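Local coordinates for transmembrane protein (Bartonella henselae, PDB 3PAM) that probably serves as part of the solute-binding component of an ABC-type oligopeptide transport system, at residues K20-A25 with A112-K117; A72-A77 with D220-A225. All coordinates share one frame; numbering follows the deposited sequence.

Interaction 1 (K20-A25 with A112-K117); sequences KRVRQA and AGFTKK
V22 and F114 make the closest approach of this contact: methyl CG2 of V22 lies 3.4 Å from CE1 of the F114 ring, meeting it obliquely, and the two side chains cross at about a right angle. The same methyl also reaches A112, whose CB is 3.9 Å from V22 CG2, so one valine branch serves both apolar partners. It can do so because CG1 takes the place anti to the backbone N (chi1 173°), leaving CG2 beside that N and turned to the other segment. Valine and phenylalanine suit a buried apolar seam, and the small A112 lets the helix come near, with 6.5 Å between the CA atoms of R21 and A112.

The second kind of contact is that of a flat polar group over backbone. The R21 guanidinium lays one face over A112 CA, which sits 3.9 Å above its plane near the rim. Its charge is answered by a salt bridge from NH1 to D19.

Between A112 and F114, G113 has positive phi (97°) in a Schellman motif that ends helix 99-111; a CB there would jam against the carbonyl O of A112, so glycine suits the position. That helix also packs against 20-29 through L108 and L109, while the F114 ring meets F129 and touches L121 of strand 120-122, the partner of strand 115-117 in a two-stranded antiparallel hairpin.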
ATOM      1  N   LYS A  20      -8.071  -6.392  -3.883  1.00 43.86           N
ATOM      2  CA  LYS A  20      -7.628  -5.002  -3.964  1.00 45.02           C
ATOM      3  C   LYS A  20      -8.575  -4.023  -3.270  1.00 45.39           C
ATOM      4  O   LYS A  20      -8.130  -3.000  -2.767  1.00 45.89           O
ATOM      5  CB  LYS A  20      -7.441  -4.590  -5.434  1.00 48.18           C
ATOM      6  N   ARG A  21      -9.869  -4.337  -3.249  1.00 38.15           N
ATOM      7  CA  ARG A  21     -10.856  -3.503  -2.556  1.00 38.21           C
ATOM      8  C   ARG A  21     -10.686  -3.536  -1.058  1.00 36.40           C
ATOM      9  O   ARG A  21     -10.910  -2.532  -0.388  1.00 36.59           O
ATOM     10  CB  ARG A  21     -12.287  -3.924  -2.881  1.00 41.00           C
ATOM     11  CG  ARG A  21     -12.695  -3.760  -4.327  1.00 43.03           C
ATOM     12  CD  ARG A  21     -12.848  -5.113  -4.941  1.00 43.75           C
ATOM     13  NE  ARG A  21     -14.231  -5.441  -5.196  1.00 44.85           N
ATOM     14  CZ  ARG A  21     -14.720  -6.674  -5.314  1.00 46.71           C
ATOM     15  NH1 ARG A  21     -13.945  -7.739  -5.144  1.00 45.24           N
ATOM     16  NH2 ARG A  21     -16.008  -6.836  -5.591  1.00 49.67           N
ATOM     17  N   VAL A  22     -10.296  -4.696  -0.539  1.00 35.01           N
ATOM     18  CA  VAL A  22     -10.022  -4.882   0.883  1.00 34.05           C
ATOM     19  C   VAL A  22      -8.827  -4.047   1.347  1.00 32.57           C
ATOM     20  O   VAL A  22      -8.898  -3.310   2.346  1.00 32.45           O
ATOM     21  CB  VAL A  22      -9.704  -6.346   1.193  1.00 34.20           C
ATOM     22  CG1 VAL A  22      -9.257  -6.499   2.647  1.00 34.19           C
ATOM     23  CG2 VAL A  22     -10.898  -7.237   0.875  1.00 35.95           C
ATOM     24  N   ARG A  23      -7.721  -4.185   0.632  1.00 31.98           N
ATOM     25  CA  ARG A  23      -6.527  -3.374   0.913  1.00 31.17           C
ATOM     26  C   ARG A  23      -6.898  -1.890   0.732  1.00 32.26           C
ATOM     27  O   ARG A  23      -6.488  -1.035   1.513  1.00 31.90           O
ATOM     28  CB  ARG A  23      -5.379  -3.788   0.000  1.00 30.45           C
ATOM     29  CG  ARG A  23      -5.045  -5.282   0.092  1.00 30.76           C
ATOM     30  CD  ARG A  23      -3.729  -5.593  -0.595  1.00 31.23           C
ATOM     31  NE  ARG A  23      -3.722  -5.189  -2.000  1.00 32.93           N
ATOM     32  CZ  ARG A  23      -3.913  -6.022  -3.023  1.00 35.37           C
ATOM     33  NH1 ARG A  23      -4.116  -7.322  -2.804  1.00 34.55           N
ATOM     34  NH2 ARG A  23      -3.890  -5.559  -4.268  1.00 32.45           N
ATOM     35  N   GLN A  24      -7.728  -1.601  -0.266  1.00 33.11           N
ATOM     36  CA  GLN A  24      -8.173  -0.232  -0.466  1.00 35.77           C
ATOM     37  C   GLN A  24      -8.980   0.260   0.750  1.00 36.26           C
ATOM     38  O   GLN A  24      -8.750   1.359   1.256  1.00 37.27           O
ATOM     39  CB  GLN A  24      -8.980  -0.152  -1.743  1.00 37.17           C
ATOM     40  CG  GLN A  24      -8.964   1.186  -2.416  1.00 41.04           C
ATOM     41  CD  GLN A  24     -10.088   1.299  -3.441  1.00 44.49           C
ATOM     42  OE1 GLN A  24     -10.556   0.286  -3.957  1.00 45.82           O
ATOM     43  NE2 GLN A  24     -10.517   2.524  -3.741  1.00 45.13           N
ATOM     44  N   ALA A  25      -9.876  -0.589   1.250  1.00 36.01           N
ATOM     45  CA  ALA A  25     -10.674  -0.267   2.444  1.00 36.38           C
ATOM     46  C   ALA A  25      -9.808  -0.041   3.680  1.00 35.44           C
ATOM     47  O   ALA A  25     -10.009   0.934   4.395  1.00 36.67           O
ATOM     48  CB  ALA A  25     -11.683  -1.356   2.711  1.00 35.81           C
ATOM     49  N   ALA A 112     -16.663  -6.722  -1.559  1.00 41.98           N
ATOM     50  CA  ALA A 112     -15.665  -7.767  -1.544  1.00 41.14           C
ATOM     51  C   ALA A 112     -16.146  -9.023  -0.836  1.00 40.31           C
ATOM     52  O   ALA A 112     -15.401  -9.984  -0.693  1.00 40.30           O
ATOM     53  CB  ALA A 112     -14.404  -7.245  -0.896  1.00 40.21           C
ATOM     54  N   GLY A 113     -17.392  -9.017  -0.380  1.00 40.54           N
ATOM     55  CA  GLY A 113     -17.952 -10.206   0.243  1.00 41.42           C
ATOM     56  C   GLY A 113     -17.917 -10.248   1.749  1.00 41.34           C
ATOM     57  O   GLY A 113     -18.270 -11.273   2.353  1.00 44.02           O
ATOM     58  N   PHE A 114     -17.516  -9.145   2.375  1.00 39.72           N
ATOM     59  CA  PHE A 114     -17.380  -9.122   3.823  1.00 40.01           C
ATOM     60  C   PHE A 114     -18.669  -8.757   4.552  1.00 41.41           C
ATOM     61  O   PHE A 114     -19.452  -7.919   4.097  1.00 41.61           O
ATOM     62  CB  PHE A 114     -16.196  -8.254   4.248  1.00 38.45           C
ATOM     63  CG  PHE A 114     -14.879  -8.842   3.874  1.00 39.22           C
ATOM     64  CD1 PHE A 114     -14.442  -8.803   2.560  1.00 39.74           C
ATOM     65  CD2 PHE A 114     -14.089  -9.472   4.830  1.00 40.95           C
ATOM     66  CE1 PHE A 114     -13.233  -9.363   2.204  1.00 41.52           C
ATOM     67  CE2 PHE A 114     -12.872 -10.047   4.486  1.00 43.00           C
ATOM     68  CZ  PHE A 114     -12.438 -10.000   3.172  1.00 43.08           C
ATOM     69  N   THR A 115     -18.880  -9.414   5.685  1.00 37.71           N
ATOM     70  CA  THR A 115     -20.093  -9.265   6.454  1.00 36.27           C
ATOM     71  C   THR A 115     -19.722  -9.193   7.912  1.00 35.41           C
ATOM     72  O   THR A 115     -18.547  -9.338   8.279  1.00 35.70           O
ATOM     73  CB  THR A 115     -21.058 -10.467   6.257  1.00 37.08           C
ATOM     74  OG1 THR A 115     -20.402 -11.678   6.630  1.00 36.91           O
ATOM     75  CG2 THR A 115     -21.531 -10.563   4.839  1.00 38.72           C
ATOM     76  N   LYS A 116     -20.717  -8.990   8.763  1.00 34.74           N
ATOM     77  CA  LYS A 116     -20.427  -8.958  10.179  1.00 34.29           C
ATOM     78  C   LYS A 116     -21.182 -10.044  10.902  1.00 35.06           C
ATOM     79  O   LYS A 116     -22.377 -10.255  10.627  1.00 36.28           O
ATOM     80  CB  LYS A 116     -20.787  -7.597  10.735  1.00 33.83           C
ATOM     81  CG  LYS A 116     -19.895  -6.497  10.251  1.00 32.62           C
ATOM     82  CD  LYS A 116     -19.048  -6.073  11.388  1.00 35.10           C
ATOM     83  CE  LYS A 116     -19.486  -4.738  11.908  1.00 34.53           C
ATOM     84  NZ  LYS A 116     -19.061  -4.609  13.317  1.00 32.15           N
ATOM     85  N   LYS A 117     -20.467 -10.765  11.768  1.00 35.22           N
ATOM     86  CA  LYS A 117     -21.061 -11.650  12.748  1.00 35.65           C
ATOM     87  C   LYS A 117     -20.640 -11.304  14.180  1.00 36.38           C
ATOM     88  O   LYS A 117     -19.437 -11.293  14.518  1.00 35.52           O
ATOM     89  CB  LYS A 117     -20.720 -13.097  12.487  1.00 36.96           C
ATOM     90  CG  LYS A 117     -21.649 -14.025  13.229  1.00 36.73           C
ATOM     91  CD  LYS A 117     -20.935 -15.161  13.969  1.00 38.75           C
ATOM     92  CE  LYS A 117     -20.019 -15.989  13.081  1.00 37.71           C
ATOM     93  NZ  LYS A 117     -20.239 -17.447  13.332  1.00 38.72           N
TER

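Interaction 2 (A72-A77 with D220-A225); sequences APYPDA and DAMITA
Y74 bridges from a loop to A221 and M222 on helix 217-228, and the loop itself folds into a type I beta turn from Y74 to A77. The turn, between helices 65-71 and 80-84, is closed by a weak backbone bond from A77 N to Y74 O.

The contact is one of van der Waals packing, carried by a single aromatic side chain. The nearest CA atoms, those of Y74 and A221, are 9.6 Å apart, a gap that a long residue such as tyrosine can span. Its CG stands anti to the carbonyl carbon (chi1 -47°), which places the phenol end against A221. A221 offers just a methyl, which leaves room for the phenol end to settle close to the helix; CZ of Y74 is 3.8 Å from A221 CB. M222, a selenomethionine, adds a looser apolar touch, its flexible chain bringing CE to 4.3 Å from Y74 CE2. Both helix groups meet the ring obliquely.

Within the loop, P73 packs on the tyrosine, its CB lying 3.4 Å above one face of the ring and offset toward the rim. Beyond the two segments, Y74 also touches P217 and A218 at the start of the same helix, and M222 is buried against L70, L71, A241 and I245. The shortest approach across the contact is made by the hydroxyl, with Y74 OH 3.4 Å from the methyl carbon A221 CB.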
ATOM      1  N   ALA A  72      -2.854   0.157 -22.217  1.00 50.25           N
ATOM      2  CA  ALA A  72      -3.969  -0.394 -23.000  1.00 50.97           C
ATOM      3  C   ALA A  72      -4.243  -1.876 -22.740  1.00 50.35           C
ATOM      4  O   ALA A  72      -5.389  -2.242 -22.504  1.00 50.55           O
ATOM      5  CB  ALA A  72      -3.787  -0.127 -24.501  1.00 52.03           C
ATOM      6  N   PRO A  73      -3.194  -2.729 -22.761  1.00 49.26           N
ATOM      7  CA  PRO A  73      -3.403  -4.160 -22.544  1.00 48.78           C
ATOM      8  C   PRO A  73      -3.933  -4.534 -21.156  1.00 48.54           C
ATOM      9  O   PRO A  73      -4.321  -5.694 -20.938  1.00 48.70           O
ATOM     10  CB  PRO A  73      -2.000  -4.742 -22.738  1.00 48.14           C
ATOM     11  CG  PRO A  73      -1.297  -3.776 -23.604  1.00 47.23           C
ATOM     12  CD  PRO A  73      -1.809  -2.445 -23.194  1.00 48.58           C
ATOM     13  N   TYR A  74      -3.969  -3.572 -20.232  1.00 47.80           N
ATOM     14  CA  TYR A  74      -4.224  -3.877 -18.823  1.00 46.73           C
ATOM     15  C   TYR A  74      -5.324  -2.997 -18.262  1.00 47.61           C
ATOM     16  O   TYR A  74      -5.042  -2.035 -17.550  1.00 47.37           O
ATOM     17  CB  TYR A  74      -2.924  -3.759 -17.998  1.00 45.68           C
ATOM     18  CG  TYR A  74      -1.765  -4.462 -18.651  1.00 43.44           C
ATOM     19  CD1 TYR A  74      -1.601  -5.841 -18.521  1.00 43.80           C
ATOM     20  CD2 TYR A  74      -0.866  -3.760 -19.453  1.00 43.51           C
ATOM     21  CE1 TYR A  74      -0.548  -6.499 -19.146  1.00 42.34           C
ATOM     22  CE2 TYR A  74       0.188  -4.411 -20.094  1.00 41.31           C
ATOM     23  CZ  TYR A  74       0.336  -5.771 -19.928  1.00 40.70           C
ATOM     24  OH  TYR A  74       1.349  -6.421 -20.563  1.00 40.88           O
ATOM     25  N   PRO A  75      -6.596  -3.349 -18.555  1.00 48.86           N
ATOM     26  CA  PRO A  75      -7.742  -2.484 -18.240  1.00 49.98           C
ATOM     27  C   PRO A  75      -8.109  -2.442 -16.750  1.00 49.68           C
ATOM     28  O   PRO A  75      -8.704  -1.464 -16.287  1.00 49.77           O
ATOM     29  CB  PRO A  75      -8.903  -3.102 -19.049  1.00 51.10           C
ATOM     30  CG  PRO A  75      -8.346  -4.362 -19.709  1.00 50.78           C
ATOM     31  CD  PRO A  75      -7.025  -4.660 -19.084  1.00 49.33           C
ATOM     32  N   ASP A  76      -7.772  -3.496 -16.015  1.00 49.00           N
ATOM     33  CA  ASP A  76      -8.135  -3.572 -14.597  1.00 48.94           C
ATOM     34  C   ASP A  76      -7.041  -3.000 -13.678  1.00 47.32           C
ATOM     35  O   ASP A  76      -7.217  -2.952 -12.458  1.00 46.68           O
ATOM     36  CB  ASP A  76      -8.425  -5.023 -14.210  1.00 48.98           C
ATOM     37  CG  ASP A  76      -9.570  -5.636 -15.015  1.00 51.64           C
ATOM     38  OD1 ASP A  76     -10.564  -4.924 -15.317  1.00 53.38           O
ATOM     39  OD2 ASP A  76      -9.482  -6.856 -15.316  1.00 52.34           O
ATOM     40  N   ALA A  77      -5.930  -2.563 -14.268  1.00 46.13           N
ATOM     41  CA  ALA A  77      -4.754  -2.147 -13.502  1.00 44.99           C
ATOM     42  C   ALA A  77      -4.912  -0.807 -12.777  1.00 45.26           C
ATOM     43  O   ALA A  77      -4.484  -0.661 -11.636  1.00 44.82           O
ATOM     44  CB  ALA A  77      -3.508  -2.131 -14.399  1.00 44.10           C
ATOM     45  N   ASP A 220       4.978  -6.034 -14.252  1.00 36.37           N
ATOM     46  CA  ASP A 220       6.163  -6.553 -14.928  1.00 37.99           C
ATOM     47  C   ASP A 220       6.394  -5.838 -16.247  1.00 39.56           C
ATOM     48  O   ASP A 220       7.526  -5.456 -16.544  1.00 40.57           O
ATOM     49  CB  ASP A 220       6.056  -8.066 -15.170  1.00 39.01           C
ATOM     50  CG  ASP A 220       6.137  -8.866 -13.888  1.00 39.24           C
ATOM     51  OD1 ASP A 220       6.109  -8.261 -12.790  1.00 38.44           O
ATOM     52  OD2 ASP A 220       6.227 -10.108 -13.976  1.00 41.06           O
ATOM     53  N   ALA A 221       5.318  -5.666 -17.020  1.00 39.18           N
ATOM     54  CA  ALA A 221       5.341  -4.908 -18.262  1.00 40.35           C
ATOM     55  C   ALA A 221       5.861  -3.473 -18.111  1.00 39.52           C
ATOM     56  O   ALA A 221       6.671  -3.034 -18.915  1.00 39.67           O
ATOM     57  CB  ALA A 221       3.951  -4.920 -18.953  1.00 42.63           C
HETATM   58  N   MSE A 222       5.385  -2.742 -17.100  1.00 39.59           N
HETATM   59  CA  MSE A 222       5.875  -1.385 -16.846  1.00 39.85           C
HETATM   60  C   MSE A 222       7.371  -1.387 -16.480  1.00 38.35           C
HETATM   61  O   MSE A 222       8.124  -0.543 -16.951  1.00 37.51           O
HETATM   62  CB  MSE A 222       5.072  -0.690 -15.758  1.00 40.77           C
HETATM   63  CG  MSE A 222       3.634  -0.343 -16.133  1.00 45.92           C
HETATM   64 SE   MSE A 222       3.423   0.246 -17.984  1.00 53.38          SE
HETATM   65  CE  MSE A 222       2.976  -1.451 -18.855  1.00 51.06           C
ATOM     66  N   ILE A 223       7.782  -2.358 -15.664  1.00 37.61           N
ATOM     67  CA  ILE A 223       9.170  -2.463 -15.247  1.00 37.65           C
ATOM     68  C   ILE A 223      10.054  -2.680 -16.470  1.00 38.24           C
ATOM     69  O   ILE A 223      11.102  -2.051 -16.584  1.00 38.85           O
ATOM     70  CB  ILE A 223       9.395  -3.574 -14.200  1.00 37.69           C
ATOM     71  CG1 ILE A 223       8.670  -3.240 -12.896  1.00 37.88           C
ATOM     72  CG2 ILE A 223      10.896  -3.720 -13.884  1.00 39.20           C
ATOM     73  CD1 ILE A 223       8.542  -4.422 -11.961  1.00 36.82           C
ATOM     74  N   THR A 224       9.611  -3.550 -17.375  1.00 38.63           N
ATOM     75  CA  THR A 224      10.305  -3.804 -18.623  1.00 39.91           C
ATOM     76  C   THR A 224      10.372  -2.555 -19.477  1.00 40.21           C
ATOM     77  O   THR A 224      11.381  -2.327 -20.157  1.00 41.51           O
ATOM     78  CB  THR A 224       9.654  -4.961 -19.422  1.00 42.16           C
ATOM     79  OG1 THR A 224       9.922  -6.203 -18.760  1.00 42.85           O
ATOM     80  CG2 THR A 224      10.222  -5.051 -20.863  1.00 43.45           C
ATOM     81  N   ALA A 225       9.314  -1.747 -19.436  1.00 39.69           N
ATOM     82  CA  ALA A 225       9.258  -0.496 -20.197  1.00 40.32           C
ATOM     83  C   ALA A 225      10.232   0.565 -19.658  1.00 39.25           C
ATOM     84  O   ALA A 225      10.863   1.288 -20.429  1.00 40.52           O
ATOM     85  CB  ALA A 225       7.817   0.049 -20.267  1.00 40.65           C
TER

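How the interactions relate
Interactions 1 and 2 are separate packing sites, their centres about 25 Å apart and their nearest atoms about 7 Å apart, without touching. Along the chain their segments alternate, so the two pairings interleave: 72-77 falls between the segments of interaction 1, and 112-117 between those of interaction 2. Helix 232-249 relates them spatially. M222 packs on A241 and I245 of it, while R23, in the helix of interaction 1, bonds to the carbonyl O of G249 at its end. A bound ethanol, probably from the crystallisation liquor, lies about 3 Å from the R21 side chain; it does not by itself establish a peptide site.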